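Local coordinates for phosphoserine aminotransferase (Bacillus circulans, PDB 2C0R), which catalyses the reversible, pyridoxal phosphate-dependent transamination that makes phosphoserine for serine biosynthesis and phosphohydroxythreonine for pyridoxine biosynthesis, working as a homodimer, at residues 96-101 / 130-135; 277-282 / 352-357; 49-54 / 243-248. The protein carries 1 engineered substitution. All blocks are in the same frame, centred on the assembly; numbering follows the deposited sequence.

Contact 1. Residues 96-101 / 130-135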
# COMPACT_ATOMS: atom_id res chain seq x y z
N ASN A 96 -22.68 -15.24 2.51
CA ASN A 96 -22.45 -16.57 3.04
C ASN A 96 -20.97 -16.86 3.21
O ASN A 96 -20.17 -16.62 2.28
CB ASN A 96 -23.05 -17.63 2.11
CG ASN A 96 -24.59 -17.58 2.22
OD1 ASN A 96 -25.15 -16.50 2.28
ND2 ASN A 96 -25.21 -18.73 2.26
N TYR A 97 -20.63 -17.39 4.39
CA TYR A 97 -19.23 -17.66 4.79
C TYR A 97 -19.02 -19.12 5.19
O TYR A 97 -19.89 -19.70 5.84
CB TYR A 97 -18.82 -16.71 5.96
CG TYR A 97 -18.53 -15.34 5.33
CD1 TYR A 97 -19.57 -14.49 5.01
CD2 TYR A 97 -17.22 -14.95 5.07
CE1 TYR A 97 -19.36 -13.25 4.46
CE2 TYR A 97 -17.01 -13.70 4.48
CZ TYR A 97 -18.07 -12.87 4.19
OH TYR A 97 -17.87 -11.64 3.59
N VAL A 98 -17.89 -19.69 4.77
CA VAL A 98 -17.43 -20.97 5.33
C VAL A 98 -16.47 -20.66 6.47
O VAL A 98 -15.47 -19.98 6.19
CB VAL A 98 -16.75 -21.79 4.24
CG1 VAL A 98 -16.27 -23.15 4.83
CG2 VAL A 98 -17.63 -21.97 3.02
N MET A 99 -16.77 -21.07 7.69
CA MET A 99 -16.09 -20.62 8.89
C MET A 99 -15.07 -21.68 9.33
O MET A 99 -15.40 -22.68 9.95
CB MET A 99 -17.04 -20.28 10.04
CG MET A 99 -18.13 -19.30 9.62
SD MET A 99 -17.45 -17.72 8.97
CE MET A 99 -16.55 -17.19 10.44
N THR A 100 -13.82 -21.42 8.96
CA THR A 100 -12.74 -22.40 9.10
C THR A 100 -11.69 -21.96 10.08
O THR A 100 -10.66 -22.64 10.22
CB THR A 100 -12.06 -22.68 7.72
OG1 THR A 100 -11.88 -21.40 7.07
CG2 THR A 100 -12.99 -23.52 6.86
N GLY A 101 -11.87 -20.83 10.75
CA GLY A 101 -10.79 -20.44 11.67
C GLY A 101 -10.65 -18.93 11.68
O GLY A 101 -11.55 -18.12 11.39
N THR A 130 -10.92 -29.74 11.98
CA THR A 130 -11.41 -30.59 10.91
C THR A 130 -12.14 -29.72 9.89
O THR A 130 -13.23 -29.24 10.21
CB THR A 130 -12.41 -31.63 11.47
OG1 THR A 130 -11.73 -32.36 12.50
CG2 THR A 130 -12.86 -32.61 10.39
N LEU A 131 -11.56 -29.54 8.71
CA LEU A 131 -12.27 -28.67 7.77
C LEU A 131 -13.63 -29.25 7.43
O LEU A 131 -13.83 -30.47 7.43
CB LEU A 131 -11.47 -28.55 6.48
CG LEU A 131 -10.23 -27.68 6.61
CD1 LEU A 131 -9.25 -27.97 5.47
CD2 LEU A 131 -10.67 -26.23 6.68
N PRO A 132 -14.58 -28.40 7.13
CA PRO A 132 -15.86 -28.89 6.64
C PRO A 132 -15.62 -29.60 5.32
O PRO A 132 -14.88 -29.16 4.46
CB PRO A 132 -16.69 -27.65 6.40
CG PRO A 132 -15.82 -26.49 6.68
CD PRO A 132 -14.48 -26.93 7.18
N LYS A 133 -16.29 -30.74 5.18
CA LYS A 133 -16.35 -31.35 3.86
C LYS A 133 -17.16 -30.48 2.91
O LYS A 133 -18.07 -29.73 3.33
CB LYS A 133 -17.02 -32.72 3.97
CG LYS A 133 -16.29 -33.70 4.86
CD LYS A 133 -17.07 -35.01 5.02
CE LYS A 133 -16.30 -36.08 5.79
NZ LYS A 133 -16.77 -37.48 5.57
N LEU A 134 -16.88 -30.60 1.61
CA LEU A 134 -17.58 -29.72 0.66
C LEU A 134 -19.09 -29.93 0.71
O LEU A 134 -19.87 -28.98 0.50
CB LEU A 134 -16.98 -29.91 -0.74
CG LEU A 134 -15.56 -29.41 -0.95
CD1 LEU A 134 -15.23 -29.30 -2.44
CD2 LEU A 134 -15.30 -28.06 -0.28
N GLN A 135 -19.52 -31.15 1.02
CA GLN A 135 -20.92 -31.59 1.10
C GLN A 135 -21.67 -30.86 2.22
O GLN A 135 -22.89 -30.74 2.20
CB GLN A 135 -20.99 -33.09 1.34
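The C-terminal end of strand 94-99, in the mixed sheet that carries the cofactor, meets a connecting loop here: Val98 and Thr100 pack on Leu131 and Pro132. The strand is an inner one, parallel to both its neighbours, 143-149 and 117-122. Segment 130-135 belongs to the chain that leads from 117-122 back to 143-149. Across the contact there is no hydrogen bond, and the touching atoms are all carbons.

The CB of Val98 points toward the loop. Its CG1 is anti to the backbone N (chi1 -180°), which sets this methyl against the proline ring, with CG1 of Val98 3.8 Å from CG of Pro132. Two residues on, the Thr100 methyl does more of the work. CG2 of Thr100 lies 3.6 Å from CD2 of Leu131. The same CG2 of Thr100 is 3.7 Å from CD of Pro132, so one methyl touches both loop residues. The Thr100 and Pro132 side chains meet at about a right angle. Leu131 points its CB across rather than at the strand, and its CD2 branch reaches Thr100.

Thr100 has two different ends. With chi1 at 44°, OG1 sits between the backbone N and the carbonyl carbon, separate from the methyl, and is hydrogen-bonded to Glu152. Pro132 also packs on Ala121 of strand 117-122. The loop is also held by hydrogen bonds from Leu131 N to Ser294 OG and from Thr130 OG1 to Asp291 OD2.

Past Thr100, Gly101 is the N-cap of helix 102-114, which carries the cofactor-binding Trp103. The Thr100 side chain is about 9 Å from the pyridoxal phosphate. This is the strand-to-helix turn at the C-terminal edge of the central seven-stranded mixed sheet, the large-domain sheet of fold type I aminotransferases.

Contact 2. Residues 277-282 / 352-357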
# COMPACT_ATOMS: atom_id res chain seq x y z
N ASP A 277 6.43 -35.34 8.58
CA ASP A 277 7.03 -36.63 9.00
C ASP A 277 7.76 -36.46 10.32
O ASP A 277 7.76 -37.37 11.13
CB ASP A 277 8.01 -37.14 7.95
CG ASP A 277 8.83 -38.30 8.52
OD1 ASP A 277 10.07 -38.27 8.76
OD2 ASP A 277 8.15 -39.32 8.75
N ALA A 278 8.45 -35.33 10.52
CA ALA A 278 9.12 -35.05 11.79
C ALA A 278 8.15 -34.99 12.96
O ALA A 278 8.43 -35.43 14.06
CB ALA A 278 9.83 -33.69 11.71
N ILE A 279 6.97 -34.42 12.75
CA ILE A 279 5.92 -34.40 13.79
C ILE A 279 5.34 -35.78 14.02
O ILE A 279 5.18 -36.22 15.15
CB ILE A 279 4.79 -33.41 13.37
CG1 ILE A 279 5.36 -31.99 13.29
CG2 ILE A 279 3.61 -33.55 14.30
CD1 ILE A 279 4.55 -31.09 12.35
N ASP A 280 5.04 -36.48 12.92
CA ASP A 280 4.37 -37.79 12.99
C ASP A 280 5.29 -38.89 13.42
O ASP A 280 4.82 -40.00 13.71
CB ASP A 280 3.75 -38.14 11.63
CG ASP A 280 2.59 -37.22 11.30
OD1 ASP A 280 2.03 -36.55 12.20
OD2 ASP A 280 2.23 -37.23 10.12
N GLN A 281 6.59 -38.68 13.46
CA GLN A 281 7.55 -39.66 13.96
C GLN A 281 8.32 -38.94 15.06
O GLN A 281 9.51 -38.66 15.03
CB GLN A 281 8.46 -40.09 12.82
CG GLN A 281 7.79 -40.77 11.64
CD GLN A 281 7.27 -42.17 11.95
OE1 GLN A 281 6.10 -42.48 11.74
NE2 GLN A 281 8.17 -43.01 12.46
N SER A 282 7.64 -38.55 16.12
CA SER A 282 8.27 -37.75 17.16
C SER A 282 8.01 -38.42 18.50
O SER A 282 8.40 -37.89 19.54
CB SER A 282 7.74 -36.33 17.17
OG SER A 282 6.39 -36.30 17.66
N GLN A 352 16.11 -31.05 11.54
CA GLN A 352 17.30 -31.41 12.32
C GLN A 352 17.20 -30.79 13.69
O GLN A 352 17.42 -31.49 14.70
CB GLN A 352 18.56 -30.95 11.60
CG GLN A 352 18.87 -31.60 10.26
CD GLN A 352 20.07 -31.05 9.53
OE1 GLN A 352 20.19 -31.28 8.31
NE2 GLN A 352 20.98 -30.34 10.20
N PHE A 353 16.85 -29.51 13.74
CA PHE A 353 16.66 -28.84 15.02
C PHE A 353 15.58 -29.53 15.86
O PHE A 353 15.75 -29.74 17.05
CB PHE A 353 16.32 -27.36 14.80
CG PHE A 353 15.97 -26.70 16.13
CD1 PHE A 353 17.01 -26.33 16.98
CD2 PHE A 353 14.66 -26.45 16.52
CE1 PHE A 353 16.74 -25.75 18.21
CE2 PHE A 353 14.38 -25.88 17.75
CZ PHE A 353 15.42 -25.51 18.59
N MET A 354 14.48 -29.88 15.20
CA MET A 354 13.41 -30.55 15.91
C MET A 354 13.85 -31.89 16.46
O MET A 354 13.44 -32.28 17.55
CB MET A 354 12.21 -30.76 14.96
CG MET A 354 11.43 -29.46 14.77
SD MET A 354 10.21 -29.65 13.44
CE MET A 354 9.00 -30.72 14.25
N GLU A 355 14.70 -32.62 15.72
CA GLU A 355 15.20 -33.90 16.21
C GLU A 355 16.09 -33.70 17.43
O GLU A 355 15.95 -34.40 18.43
CB GLU A 355 15.97 -34.59 15.08
CG GLU A 355 16.56 -35.90 15.57
CD GLU A 355 15.59 -37.04 15.78
OE1 GLU A 355 16.00 -38.02 16.41
OE2 GLU A 355 14.42 -36.98 15.32
N HIS A 356 17.01 -32.75 17.39
CA HIS A 356 17.84 -32.40 18.53
C HIS A 356 17.02 -31.99 19.75
O HIS A 356 17.30 -32.43 20.89
CB HIS A 356 18.82 -31.25 18.24
CG HIS A 356 19.50 -30.71 19.47
ND1 HIS A 356 20.44 -31.42 20.20
CD2 HIS A 356 19.39 -29.53 20.12
CE1 HIS A 356 20.88 -30.74 21.23
NE2 HIS A 356 20.26 -29.57 21.20
N PHE A 357 16.04 -31.13 19.55
CA PHE A 357 15.29 -30.65 20.72
C PHE A 357 14.50 -31.77 21.35
O PHE A 357 14.42 -31.90 22.56
CB PHE A 357 14.41 -29.47 20.27
CG PHE A 357 13.84 -28.70 21.43
CD1 PHE A 357 14.52 -27.62 21.96
CD2 PHE A 357 12.63 -29.09 21.99
CE1 PHE A 357 13.95 -26.92 23.01
CE2 PHE A 357 12.07 -28.39 23.04
CZ PHE A 357 12.76 -27.33 23.58
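Met354, which meets Ala278 and Ile279 across the contact, also packs on the ring of Phe313 in helix 307-319. That ring meets Phe353 and Phe357, both on the helix of Met354, edge-to-face. Met354 packs on a second ring as well, Phe302 of strand 299-303.

The contact is made by one methyl. CE of Met354 lies 4.0 Å from both CB of Ala278 and CG1 of Ile279. The Met354 chain runs out extended at chi2 and then bends at chi3 (72°), which turns CE to face both side chains from one side. Ala278 points its CB toward the methionine. Ile279 points its CB away from it, yet its CG1 still touches CE, and the two side chains meet at a slant.

Ile279 continues onto Ile300 and Phe302 of strand 299-303. The Met354 carbonyl O is hydrogen-bonded to Tyr286 OH, which links helix 344-361 to the chain just after helix 260-280.

The end of helix 260-280 and helix 344-361 thus lie side by side over a strand, as in the alpha/beta C-terminal domain of fold type I aminotransferases.

Contact 3. Residues 49-54 / 243-248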
# COMPACT_ATOMS: atom_id res chain seq x y z
N ALA A 49 4.38 -0.83 -18.41
CA ALA A 49 4.74 -2.14 -18.93
C ALA A 49 4.86 -3.18 -17.81
O ALA A 49 4.43 -4.32 -17.95
CB ALA A 49 6.06 -2.08 -19.71
N VAL A 50 5.48 -2.79 -16.69
CA VAL A 50 5.66 -3.69 -15.57
C VAL A 50 4.29 -4.04 -14.98
O VAL A 50 3.96 -5.19 -14.68
CB VAL A 50 6.55 -3.04 -14.48
CG1 VAL A 50 6.50 -3.80 -13.18
CG2 VAL A 50 7.98 -2.92 -15.03
N HIS A 51 3.49 -2.98 -14.82
CA HIS A 51 2.14 -3.14 -14.23
C HIS A 51 1.28 -4.10 -15.02
O HIS A 51 0.55 -4.94 -14.46
CB HIS A 51 1.54 -1.72 -14.22
CG HIS A 51 0.24 -1.56 -13.51
ND1 HIS A 51 0.16 -1.36 -12.14
CD2 HIS A 51 -1.01 -1.54 -14.02
CE1 HIS A 51 -1.14 -1.23 -11.85
NE2 HIS A 51 -1.87 -1.34 -12.96
N ASN A 52 1.33 -3.96 -16.36
CA ASN A 52 0.57 -4.83 -17.24
C ASN A 52 1.19 -6.21 -17.38
O ASN A 52 0.46 -7.21 -17.47
CB ASN A 52 0.42 -4.16 -18.60
CG ASN A 52 -0.52 -2.99 -18.54
OD1 ASN A 52 -0.27 -1.89 -19.08
ND2 ASN A 52 -1.61 -3.21 -17.85
N GLU A 53 2.49 -6.33 -17.38
CA GLU A 53 3.17 -7.61 -17.48
C GLU A 53 2.85 -8.48 -16.27
O GLU A 53 2.68 -9.69 -16.41
CB GLU A 53 4.70 -7.40 -17.61
CG GLU A 53 5.54 -8.66 -17.73
CD GLU A 53 7.02 -8.39 -17.48
OE1 GLU A 53 7.47 -7.26 -17.64
OE2 GLU A 53 7.76 -9.29 -17.05
N ALA A 54 2.77 -7.84 -15.11
CA ALA A 54 2.50 -8.63 -13.91
C ALA A 54 1.14 -9.31 -14.05
O ALA A 54 1.00 -10.46 -13.66
CB ALA A 54 2.55 -7.74 -12.67
N PHE A 243 6.29 -0.11 -6.42
CA PHE A 243 7.44 -1.00 -6.14
C PHE A 243 6.93 -2.38 -5.78
O PHE A 243 7.53 -3.37 -6.17
CB PHE A 243 8.34 -0.45 -5.04
CG PHE A 243 9.62 -1.24 -4.88
CD1 PHE A 243 10.61 -1.16 -5.86
CD2 PHE A 243 9.84 -2.05 -3.78
CE1 PHE A 243 11.79 -1.81 -5.81
CE2 PHE A 243 11.04 -2.75 -3.77
CZ PHE A 243 11.98 -2.68 -4.76
N GLY A 244 5.82 -2.44 -5.04
CA GLY A 244 5.27 -3.76 -4.72
C GLY A 244 4.87 -4.52 -5.97
O GLY A 244 5.05 -5.73 -6.07
N ILE A 245 4.23 -3.82 -6.94
CA ILE A 245 3.81 -4.49 -8.14
C ILE A 245 5.00 -4.92 -8.99
O ILE A 245 4.99 -6.01 -9.54
CB ILE A 245 2.84 -3.60 -8.93
CG1 ILE A 245 1.54 -3.47 -8.12
CG2 ILE A 245 2.57 -4.11 -10.32
CD1 ILE A 245 0.68 -2.29 -8.55
N TYR A 246 6.04 -4.08 -9.07
CA TYR A 246 7.28 -4.46 -9.69
C TYR A 246 7.85 -5.74 -9.06
O TYR A 246 8.33 -6.65 -9.76
CB TYR A 246 8.28 -3.29 -9.56
CG TYR A 246 9.72 -3.71 -9.68
CD1 TYR A 246 10.34 -3.93 -10.92
CD2 TYR A 246 10.50 -3.88 -8.53
CE1 TYR A 246 11.65 -4.30 -10.99
CE2 TYR A 246 11.81 -4.26 -8.59
CZ TYR A 246 12.38 -4.47 -9.83
OH TYR A 246 13.69 -4.84 -9.86
N MET A 247 7.79 -5.83 -7.74
CA MET A 247 8.34 -7.02 -7.06
C MET A 247 7.45 -8.23 -7.27
O MET A 247 7.97 -9.34 -7.47
CB MET A 247 8.46 -6.77 -5.57
CG MET A 247 9.55 -5.85 -5.07
SD MET A 247 11.22 -6.37 -5.55
CE MET A 247 11.53 -7.72 -4.41
N VAL A 248 6.13 -8.07 -7.27
CA VAL A 248 5.25 -9.17 -7.68
C VAL A 248 5.63 -9.67 -9.07
O VAL A 248 5.74 -10.88 -9.32
CB VAL A 248 3.77 -8.72 -7.63
CG1 VAL A 248 2.85 -9.77 -8.26
CG2 VAL A 248 3.36 -8.47 -6.17
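The helical segments 49-54 and 243-248, of helices 45-61 and 242-257, run the same general way, their axes 8.9 Å apart at closest and crossing at 48°. Val50, His51 and Ala54 of the first face Ile245 and Tyr246 of the second.

Val50 presses directly on the opposite backbone. CG1 of Val50 is 3.6 Å from CA of Tyr246 and 4.1 Å from CB of the same residue. Val50 CG1 is anti to its own N (chi1 166°), which aims it there, at the edge of the tyrosine ring and near its plane.

Ile245 meets the other two residues. Its CD1 comes to the edge of the His51 ring, near the ring plane, 3.7 Å from ND1 of His51. CG2 of Ile245 lies 4.3 Å from CB of Ala54. Both polar ends of the histidine are taken: ND1 is hydrogen-bonded to Tyr47 OH and NE2 to Asn234 O. These two bonds fix the turn of the ring. Reducing Ile245 to an alanine would probably open a gap beside the His51 ring edge, where CD1 was, and take away the methyl that faces Ala54 CB.

Phe72 of strand 68-73 lies against Ile245, Ala54 and His51. Tyr246 packs on Ala23 of helix 17-25 and is hydrogen-bonded to Glu26 through its OH. Phe243 meets Phe243 of the second subunit, so helix 242-257 reaches the dimer interface, while the pair packs on edge strand 68-73 through Phe72.

Overall arrangement
All three contacts are apolar and mostly buried, with no hydrogen bond across any of them. Contact 2 lies farthest out, its centre about 27 Å from the centre of the chain. Contacts 1 and 2 each include one partly exposed residue, whereas all five touching residues of contact 3 are buried. Contact 1 joins a sheet strand to a loop; contacts 2 and 3 each join two helices. No helix or strand is shared, but helix 242-257 of contact 3 is followed directly by helix 260-280 of contact 2. Contact 1 is nested in the loop closed by contact 3, on the opposite side of the chain's centre. Contact 3 alone brings an imidazole and a phenol ring into the packing, and lies beside the second subunit.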